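Local coordinates for translation initiation factor eIF2b-like protein (Chaetomium thermophilum, PDB 4ZEM) that probably serves as the beta subunit of eIF2B, the complex that exchanges GDP for GTP on eIF2 during translation initiation, at residues Gln22-Ser27 with Arg54-Lys59; Glu86-Asn91 with Val307-Pro312; Tyr198-Thr203 with Val219-Leu224. All blocks are in the same frame, centred on the assembly; numbering follows the deposited sequence.

Contact 1: residues Gln22-Ser27 with Arg54-Lys59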
loop_
_atom_site.group_PDB
_atom_site.type_symbol
_atom_site.label_atom_id
_atom_site.label_comp_id
_atom_site.label_asym_id
_atom_site.label_seq_id
_atom_site.Cartn_x
_atom_site.Cartn_y
_atom_site.Cartn_z
ATOM N N GLN A 22 18.489 18.727 -0.194
ATOM C CA GLN A 22 19.532 17.863 0.350
ATOM C C GLN A 22 20.172 17.056 -0.777
ATOM O O GLN A 22 19.601 16.956 -1.864
ATOM C CB GLN A 22 18.966 16.960 1.428
ATOM C CG GLN A 22 19.977 16.429 2.391
ATOM C CD GLN A 22 19.305 15.691 3.519
ATOM O OE1 GLN A 22 18.349 14.944 3.305
ATOM N NE2 GLN A 22 19.761 15.939 4.740
ATOM N N SER A 23 21.345 16.479 -0.542
ATOM C CA SER A 23 21.923 15.639 -1.580
ATOM C C SER A 23 21.170 14.314 -1.603
ATOM O O SER A 23 20.576 13.917 -0.601
ATOM C CB SER A 23 23.403 15.387 -1.318
ATOM O OG SER A 23 23.575 14.278 -0.449
ATOM N N LEU A 24 21.181 13.648 -2.754
ATOM C CA LEU A 24 20.323 12.491 -2.977
ATOM C C LEU A 24 20.703 11.406 -1.978
ATOM O O LEU A 24 19.844 10.796 -1.338
ATOM C CB LEU A 24 20.447 11.984 -4.416
ATOM C CG LEU A 24 19.867 10.610 -4.742
ATOM C CD1 LEU A 24 18.387 10.539 -4.362
ATOM C CD2 LEU A 24 20.066 10.306 -6.212
ATOM N N GLU A 25 22.010 11.211 -1.826
ATOM C CA GLU A 25 22.543 10.174 -0.956
ATOM C C GLU A 25 22.205 10.455 0.500
ATOM O O GLU A 25 21.926 9.536 1.271
ATOM C CB GLU A 25 24.060 10.039 -1.146
ATOM C CG GLU A 25 24.667 8.898 -0.337
ATOM C CD GLU A 25 24.255 7.521 -0.853
ATOM O OE1 GLU A 25 23.675 7.430 -1.961
ATOM O OE2 GLU A 25 24.500 6.527 -0.140
ATOM N N ALA A 26 22.231 11.729 0.872
ATOM C CA ALA A 26 21.839 12.116 2.215
ATOM C C ALA A 26 20.356 11.814 2.474
ATOM O O ALA A 26 20.006 11.309 3.539
ATOM C CB ALA A 26 22.138 13.587 2.446
ATOM N N SER A 27 19.492 12.101 1.499
ATOM C CA SER A 27 18.060 11.803 1.630
ATOM C C SER A 27 17.794 10.308 1.769
ATOM O O SER A 27 16.997 9.889 2.610
ATOM C CB SER A 27 17.270 12.345 0.433
ATOM O OG SER A 27 17.477 13.734 0.250
ATOM N N ARG A 54 11.214 9.518 -6.494
ATOM C CA ARG A 54 11.056 10.693 -7.343
ATOM C C ARG A 54 12.343 11.517 -7.379
ATOM O O ARG A 54 12.735 12.041 -8.426
ATOM C CB ARG A 54 9.900 11.560 -6.857
ATOM C CG ARG A 54 9.520 12.668 -7.820
ATOM C CD ARG A 54 8.362 13.486 -7.285
ATOM N NE ARG A 54 8.071 14.631 -8.137
ATOM C CZ ARG A 54 8.543 15.854 -7.927
ATOM N NH1 ARG A 54 9.327 16.095 -6.885
ATOM N NH2 ARG A 54 8.225 16.837 -8.758
ATOM N N GLN A 55 13.001 11.614 -6.230
ATOM C CA GLN A 55 14.237 12.371 -6.125
ATOM C C GLN A 55 15.384 11.622 -6.803
ATOM O O GLN A 55 16.311 12.234 -7.334
ATOM C CB GLN A 55 14.581 12.623 -4.657
ATOM C CG GLN A 55 13.814 13.760 -4.027
ATOM C CD GLN A 55 14.002 15.078 -4.749
ATOM O OE1 GLN A 55 15.109 15.425 -5.161
ATOM N NE2 GLN A 55 12.913 15.826 -4.902
ATOM N N VAL A 56 15.303 10.295 -6.792
ATOM C CA VAL A 56 16.259 9.464 -7.516
ATOM C C VAL A 56 16.147 9.713 -9.017
ATOM O O VAL A 56 17.151 9.878 -9.703
ATOM C CB VAL A 56 16.042 7.966 -7.208
ATOM C CG1 VAL A 56 16.859 7.092 -8.139
ATOM C CG2 VAL A 56 16.383 7.673 -5.759
ATOM N N VAL A 57 14.917 9.764 -9.518
ATOM C CA VAL A 57 14.679 10.055 -10.927
ATOM C C VAL A 57 15.219 11.443 -11.265
ATOM O O VAL A 57 15.846 11.642 -12.302
ATOM C CB VAL A 57 13.181 9.967 -11.289
ATOM C CG1 VAL A 57 12.947 10.434 -12.719
ATOM C CG2 VAL A 57 12.682 8.541 -11.107
ATOM N N ALA A 58 14.974 12.394 -10.372
ATOM C CA ALA A 58 15.380 13.781 -10.583
ATOM C C ALA A 58 16.887 14.038 -10.471
ATOM O O ALA A 58 17.460 14.714 -11.315
ATOM C CB ALA A 58 14.639 14.683 -9.606
ATOM N N LYS A 59 17.520 13.529 -9.420
ATOM C CA LYS A 59 18.906 13.885 -9.128
ATOM C C LYS A 59 19.985 12.870 -9.519
ATOM O O LYS A 59 21.143 13.253 -9.673
ATOM C CB LYS A 59 19.044 14.207 -7.642
ATOM C CG LYS A 59 18.149 15.340 -7.167
ATOM C CD LYS A 59 18.461 15.696 -5.724
ATOM C CE LYS A 59 17.857 17.030 -5.328
ATOM N NZ LYS A 59 18.447 17.537 -4.056
#

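Contact 2: residues Glu86-Asn91 with Val307-Pro312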
loop_
_atom_site.group_PDB
_atom_site.type_symbol
_atom_site.label_atom_id
_atom_site.label_comp_id
_atom_site.label_asym_id
_atom_site.label_seq_id
_atom_site.Cartn_x
_atom_site.Cartn_y
_atom_site.Cartn_z
ATOM N N GLU A 86 8.473 -4.658 6.051
ATOM C CA GLU A 86 7.514 -3.861 5.271
ATOM C C GLU A 86 7.458 -4.226 3.784
ATOM O O GLU A 86 8.329 -3.833 3.012
ATOM C CB GLU A 86 7.853 -2.370 5.398
ATOM C CG GLU A 86 7.884 -1.839 6.827
ATOM C CD GLU A 86 6.505 -1.776 7.473
ATOM O OE1 GLU A 86 5.497 -1.966 6.759
ATOM O OE2 GLU A 86 6.434 -1.537 8.699
ATOM N N PRO A 87 6.395 -4.930 3.362
ATOM C CA PRO A 87 6.347 -5.371 1.963
ATOM C C PRO A 87 5.808 -4.327 0.985
ATOM O O PRO A 87 5.914 -4.522 -0.228
ATOM C CB PRO A 87 5.402 -6.577 2.018
ATOM C CG PRO A 87 4.546 -6.367 3.258
ATOM C CD PRO A 87 5.162 -5.266 4.094
ATOM N N VAL A 88 5.249 -3.234 1.495
ATOM C CA VAL A 88 4.730 -2.187 0.623
ATOM C C VAL A 88 5.865 -1.451 -0.101
ATOM O O VAL A 88 5.665 -0.914 -1.192
ATOM C CB VAL A 88 3.855 -1.177 1.402
ATOM C CG1 VAL A 88 4.701 -0.308 2.338
ATOM C CG2 VAL A 88 3.080 -0.316 0.439
ATOM N N ILE A 89 7.051 -1.433 0.504
ATOM C CA ILE A 89 8.209 -0.768 -0.095
ATOM C C ILE A 89 8.510 -1.345 -1.474
ATOM O O ILE A 89 8.643 -0.605 -2.450
ATOM C CB ILE A 89 9.457 -0.897 0.796
ATOM C CG1 ILE A 89 9.215 -0.220 2.146
ATOM C CG2 ILE A 89 10.681 -0.296 0.109
ATOM C CD1 ILE A 89 10.300 -0.485 3.178
ATOM N N GLY A 90 8.568 -2.671 -1.554
ATOM C CA GLY A 90 8.795 -3.351 -2.815
ATOM C C GLY A 90 7.726 -3.046 -3.852
ATOM O O GLY A 90 8.036 -2.893 -5.034
ATOM N N ASN A 91 6.471 -2.953 -3.415
ATOM C CA ASN A 91 5.370 -2.643 -4.328
ATOM C C ASN A 91 5.537 -1.289 -5.003
ATOM O O ASN A 91 5.348 -1.160 -6.211
ATOM C CB ASN A 91 4.032 -2.676 -3.599
ATOM C CG ASN A 91 3.718 -4.034 -3.011
ATOM O OD1 ASN A 91 4.334 -5.039 -3.367
ATOM N ND2 ASN A 91 2.742 -4.072 -2.111
ATOM N N VAL A 307 -4.704 -0.812 -3.619
ATOM C CA VAL A 307 -3.974 -1.554 -4.645
ATOM C C VAL A 307 -2.452 -1.458 -4.466
ATOM O O VAL A 307 -1.722 -2.392 -4.801
ATOM C CB VAL A 307 -4.386 -1.065 -6.058
ATOM C CG1 VAL A 307 -3.554 -1.712 -7.146
ATOM C CG2 VAL A 307 -5.865 -1.341 -6.282
ATOM N N TYR A 308 -1.976 -0.344 -3.919
ATOM C CA TYR A 308 -0.545 -0.197 -3.674
ATOM C C TYR A 308 -0.030 -1.234 -2.665
ATOM O O TYR A 308 1.171 -1.481 -2.581
ATOM C CB TYR A 308 -0.199 1.230 -3.212
ATOM C CG TYR A 308 -0.605 1.595 -1.806
ATOM C CD1 TYR A 308 0.315 1.543 -0.768
ATOM C CD2 TYR A 308 -1.901 2.018 -1.516
ATOM C CE1 TYR A 308 -0.040 1.889 0.523
ATOM C CE2 TYR A 308 -2.269 2.366 -0.221
ATOM C CZ TYR A 308 -1.335 2.298 0.792
ATOM O OH TYR A 308 -1.688 2.636 2.079
ATOM N N LYS A 309 -0.928 -1.825 -1.885
ATOM C CA LYS A 309 -0.523 -2.884 -0.971
ATOM C C LYS A 309 -0.586 -4.283 -1.613
ATOM O O LYS A 309 -0.271 -5.285 -0.970
ATOM C CB LYS A 309 -1.366 -2.810 0.304
ATOM C CG LYS A 309 -1.226 -1.444 0.956
ATOM C CD LYS A 309 -1.066 -1.466 2.460
ATOM C CE LYS A 309 -2.383 -1.346 3.183
ATOM N NZ LYS A 309 -2.149 -1.169 4.644
ATOM N N PHE A 310 -0.970 -4.346 -2.886
ATOM C CA PHE A 310 -0.964 -5.610 -3.630
ATOM C C PHE A 310 0.456 -6.059 -3.985
ATOM O O PHE A 310 1.100 -5.452 -4.843
ATOM C CB PHE A 310 -1.773 -5.487 -4.922
ATOM C CG PHE A 310 -3.257 -5.642 -4.739
ATOM C CD1 PHE A 310 -3.909 -5.063 -3.661
ATOM C CD2 PHE A 310 -4.004 -6.370 -5.653
ATOM C CE1 PHE A 310 -5.282 -5.206 -3.499
ATOM C CE2 PHE A 310 -5.371 -6.517 -5.494
ATOM C CZ PHE A 310 -6.011 -5.935 -4.413
ATOM N N CYS A 311 0.939 -7.128 -3.352
ATOM C CA CYS A 311 2.266 -7.648 -3.674
ATOM C C CYS A 311 2.151 -8.643 -4.824
ATOM O O CYS A 311 1.361 -9.581 -4.750
ATOM C CB CYS A 311 2.899 -8.330 -2.459
ATOM S SG CYS A 311 3.246 -7.247 -1.061
ATOM N N PRO A 312 2.987 -8.480 -5.860
ATOM C CA PRO A 312 2.915 -9.263 -7.102
ATOM C C PRO A 312 3.614 -10.613 -7.013
ATOM O O PRO A 312 4.142 -11.116 -8.005
ATOM C CB PRO A 312 3.623 -8.366 -8.129
ATOM C CG PRO A 312 4.197 -7.192 -7.351
ATOM C CD PRO A 312 4.100 -7.522 -5.895
#

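Contact 3: residues Tyr198-Thr203 with Val219-Leu224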
loop_
_atom_site.group_PDB
_atom_site.type_symbol
_atom_site.label_atom_id
_atom_site.label_comp_id
_atom_site.label_asym_id
_atom_site.label_seq_id
_atom_site.Cartn_x
_atom_site.Cartn_y
_atom_site.Cartn_z
ATOM N N TYR A 198 -11.531 -6.196 13.760
ATOM C CA TYR A 198 -10.458 -6.816 14.519
ATOM C C TYR A 198 -9.220 -5.942 14.398
ATOM O O TYR A 198 -8.723 -5.724 13.294
ATOM C CB TYR A 198 -10.179 -8.237 14.025
ATOM C CG TYR A 198 -9.037 -8.902 14.749
ATOM C CD1 TYR A 198 -9.282 -9.679 15.878
ATOM C CD2 TYR A 198 -7.720 -8.746 14.330
ATOM C CE1 TYR A 198 -8.254 -10.284 16.571
ATOM C CE2 TYR A 198 -6.678 -9.353 15.019
ATOM C CZ TYR A 198 -6.957 -10.120 16.141
ATOM O OH TYR A 198 -5.943 -10.735 16.840
ATOM N N GLN A 199 -8.754 -5.432 15.540
ATOM C CA GLN A 199 -7.611 -4.512 15.605
ATOM C C GLN A 199 -7.578 -3.478 14.482
ATOM O O GLN A 199 -6.650 -3.476 13.681
ATOM C CB GLN A 199 -6.294 -5.288 15.600
ATOM C CG GLN A 199 -6.129 -6.259 16.749
ATOM C CD GLN A 199 -4.670 -6.464 17.106
ATOM O OE1 GLN A 199 -3.800 -5.731 16.636
ATOM N NE2 GLN A 199 -4.396 -7.453 17.948
ATOM N N PRO A 200 -8.596 -2.607 14.419
ATOM C CA PRO A 200 -8.705 -1.658 13.305
ATOM C C PRO A 200 -7.499 -0.730 13.139
ATOM O O PRO A 200 -7.022 -0.125 14.100
ATOM C CB PRO A 200 -9.967 -0.850 13.655
ATOM C CG PRO A 200 -10.158 -1.033 15.110
ATOM C CD PRO A 200 -9.678 -2.421 15.404
ATOM N N SER A 201 -7.026 -0.630 11.900
ATOM C CA SER A 201 -5.976 0.310 11.511
ATOM C C SER A 201 -6.596 1.647 11.107
ATOM O O SER A 201 -7.815 1.807 11.181
ATOM C CB SER A 201 -5.167 -0.263 10.349
ATOM O OG SER A 201 -6.024 -0.620 9.271
ATOM N N LYS A 202 -5.771 2.595 10.666
ATOM C CA LYS A 202 -6.285 3.884 10.199
ATOM C C LYS A 202 -7.252 3.761 9.036
ATOM O O LYS A 202 -8.238 4.494 8.965
ATOM C CB LYS A 202 -5.142 4.817 9.801
ATOM C CG LYS A 202 -4.599 5.646 10.939
ATOM C CD LYS A 202 -5.680 6.632 11.372
ATOM C CE LYS A 202 -5.268 7.454 12.577
ATOM N NZ LYS A 202 -6.259 8.535 12.844
ATOM N N THR A 203 -6.965 2.837 8.127
ATOM C CA THR A 203 -7.822 2.612 6.975
ATOM C C THR A 203 -9.209 2.153 7.414
ATOM O O THR A 203 -10.215 2.631 6.898
ATOM C CB THR A 203 -7.207 1.578 6.023
ATOM O OG1 THR A 203 -5.960 2.079 5.541
ATOM C CG2 THR A 203 -8.132 1.319 4.838
ATOM N N VAL A 219 -20.452 -1.158 16.044
ATOM C CA VAL A 219 -19.103 -1.648 15.805
ATOM C C VAL A 219 -18.573 -2.390 17.026
ATOM O O VAL A 219 -18.586 -1.869 18.144
ATOM C CB VAL A 219 -18.151 -0.491 15.440
ATOM C CG1 VAL A 219 -16.713 -0.973 15.335
ATOM C CG2 VAL A 219 -18.586 0.139 14.144
ATOM N N ILE A 220 -18.098 -3.609 16.800
ATOM C CA ILE A 220 -17.512 -4.411 17.863
ATOM C C ILE A 220 -15.997 -4.442 17.681
ATOM O O ILE A 220 -15.491 -4.833 16.625
ATOM C CB ILE A 220 -18.067 -5.849 17.876
ATOM C CG1 ILE A 220 -19.593 -5.850 18.040
ATOM C CG2 ILE A 220 -17.410 -6.664 18.980
ATOM C CD1 ILE A 220 -20.355 -5.841 16.728
ATOM N N LEU A 221 -15.280 -3.965 18.691
ATOM C CA LEU A 221 -13.830 -3.920 18.625
ATOM C C LEU A 221 -13.239 -5.083 19.411
ATOM O O LEU A 221 -13.443 -5.196 20.622
ATOM C CB LEU A 221 -13.316 -2.583 19.156
ATOM C CG LEU A 221 -13.810 -1.346 18.402
ATOM C CD1 LEU A 221 -13.491 -0.103 19.186
ATOM C CD2 LEU A 221 -13.164 -1.259 17.037
ATOM N N ALA A 222 -12.537 -5.965 18.711
ATOM C CA ALA A 222 -11.947 -7.136 19.341
ATOM C C ALA A 222 -10.454 -7.225 19.066
ATOM O O ALA A 222 -10.002 -6.969 17.951
ATOM C CB ALA A 222 -12.643 -8.400 18.865
ATOM N N SER A 223 -9.687 -7.566 20.092
ATOM C CA SER A 223 -8.276 -7.854 19.897
ATOM C C SER A 223 -7.915 -9.057 20.746
ATOM O O SER A 223 -8.296 -9.129 21.913
ATOM C CB SER A 223 -7.415 -6.650 20.278
ATOM O OG SER A 223 -6.040 -6.988 20.253
ATOM N N LEU A 224 -7.181 -10.005 20.178
ATOM C CA LEU A 224 -6.770 -11.157 20.972
ATOM C C LEU A 224 -5.556 -10.797 21.825
ATOM O O LEU A 224 -5.341 -11.374 22.890
ATOM C CB LEU A 224 -6.484 -12.365 20.074
ATOM C CG LEU A 224 -7.723 -12.883 19.331
ATOM C CD1 LEU A 224 -7.382 -14.056 18.418
ATOM C CD2 LEU A 224 -8.834 -13.256 20.313
#

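Contact 1: residues Gln22-Ser27 with Arg54-Lys59
In the helical hairpin of helices 24-37 and 43-59, Leu24, in the first turn of one, packs against Val56 and Lys59 in the last turns of the other. The leucine CG is anti to its backbone N (chi1 167°), lying beside the carbonyl carbon, and both of its methyls lean on the second helix. Leu24 CD1 comes within 3.8 Å of Val56 CG2, the two side chains crossing at a slant, while Leu24 CD2 lies 4.1 Å from Val56 CA. Nearer the helix ends, Leu24 CB stands 4.2 Å from Lys59 CB.

The helix start that presents Leu24 is itself closed by a serine N-cap: Ser23 OG accepts a hydrogen bond from Ala26 N at 3.2 Å, with an N-H...O angle of 156°. Ser23 O is held twice, by Ser27 N and by Ser27 OG, the hydroxyl standing above the carbonyl plane.

The polar part of the contact lies just before this cap. Beyond CG the Lys59 chain is extended, and Lys59 NZ donates to Gln22 O at 2.5 Å, approaching nearly along the C=O axis; at this resolution the shortness should not be read as strength. The same ammonium group makes a weaker second hydrogen bond to Arg20 O, in the lead-in to helix 24-37. An alanine in place of Lys59 would keep the CB contact with Leu24 but would probably leave Gln22 O without its charged donor and the residues ahead of the cap less firmly tied. Val56 also meets Arg71 and Ala75 of helix 65-82.

Contact 2: residues Glu86-Asn91 with Val307-Pro312
The carboxamide of Asn91 faces the backbone bend of 308-312. With CG anti to the carbonyl carbon (chi1 -61°), the group leaves its helix toward that bend. Asn91 ND2 donates to Tyr308 O at 3.1 Å, the carbonyl oxygen lying somewhat out of the amide plane, and makes a weak hydrogen bond to Cys311 SG at 3.4 Å. At the other end, Asn91 OD1 rests 3.3 Å from Cys311 CA and 3.6 Å from Pro312 CD. The bond to Tyr308 O probably does most to set the rotation of this buried amide, with the sulfur adding only a weak one.

Two apolar meetings accompany it. Val88 CG2 points at the edge of the Tyr308 ring, near its plane, 3.5 Å from Tyr308 CD1, whereas one face of that ring carries Lys309 CG toward the rim. Pro87 CB touches Cys311 SG at 3.8 Å.

The start of helix 88-104 is thereby fixed to the segment that follows strand 301-304. Val88 and Tyr308 share Ala46 of helix 43-59, where Lys309 NZ forms a salt bridge with Asp43; Pro87 and Cys311 meet Ala274 of strand 274-275, and Phe310 packs on helix 372-379.

Contact 3: residues Tyr198-Thr203 with Val219-Leu224
Tyr198 reaches from Ala222 O past Ser223 to Leu224. Its CG is anti to the backbone N (chi1 178°), and CB starts the path 4.1 Å from Ala222 O. CG stays near the same oxygen, and Tyr198 CD1 comes closer to it, at 3.5 Å. Further out, Tyr198 CE1 meets Leu224 CG at 3.8 Å; this carbon lies at the ring edge, in its plane, and the two side chains cross at about a right angle. At the tip, Tyr198 OH lies 3.7 Å from Leu224 CB, in a poorly ordered leucine, and finds its hydrogen bond with Ser285 O. One face of the ring carries Gln199 CG, offset toward the rim.

These residues sit at the C-terminal ends of the two parallel strands of a beta-alpha-beta crossover in the Rossmann-like sheet, 194-198 and 218-222, linked by helix 202-214. Tyr198 and Ala222 form a parallel bridge with both side chains on one face of the sheet, where Ala222 meets Leu258. Gln199 N donates to Ala222 O at 3.1 Å with an N-H...O angle of 159°.

Past the strand, the chain turns at Gln199, and Gln199 NE2 comes to 2.9 Å from Ser223 OG, a hydroxyl bonded to Asn225 O. Pro200 CG touches Leu221 CD2 at 3.6 Å, and both residues also touch Leu239 of helix 237-246.

Followed from the N terminus, the chain first closes a short, mainly helical loop: contact 1 brings 54-59 back to 22-27 after 26 residues, within the helical part. It is complete before contact 2 opens at 86-91. That second loop is far longer, returning only at 307-312, and ties a helix of the N-terminal bundle to the region after strand 301-304 of the mixed sheet. Contact 3 falls wholly within it, pairing the C-terminal ends of two adjacent parallel strands that a single helical crossover connects. No two of the loops cross. Contacts 1 and 3 lie on opposite sides of the chain's centre, their centres about 38 Å apart, with the buried contact 2 about 22 Å from each.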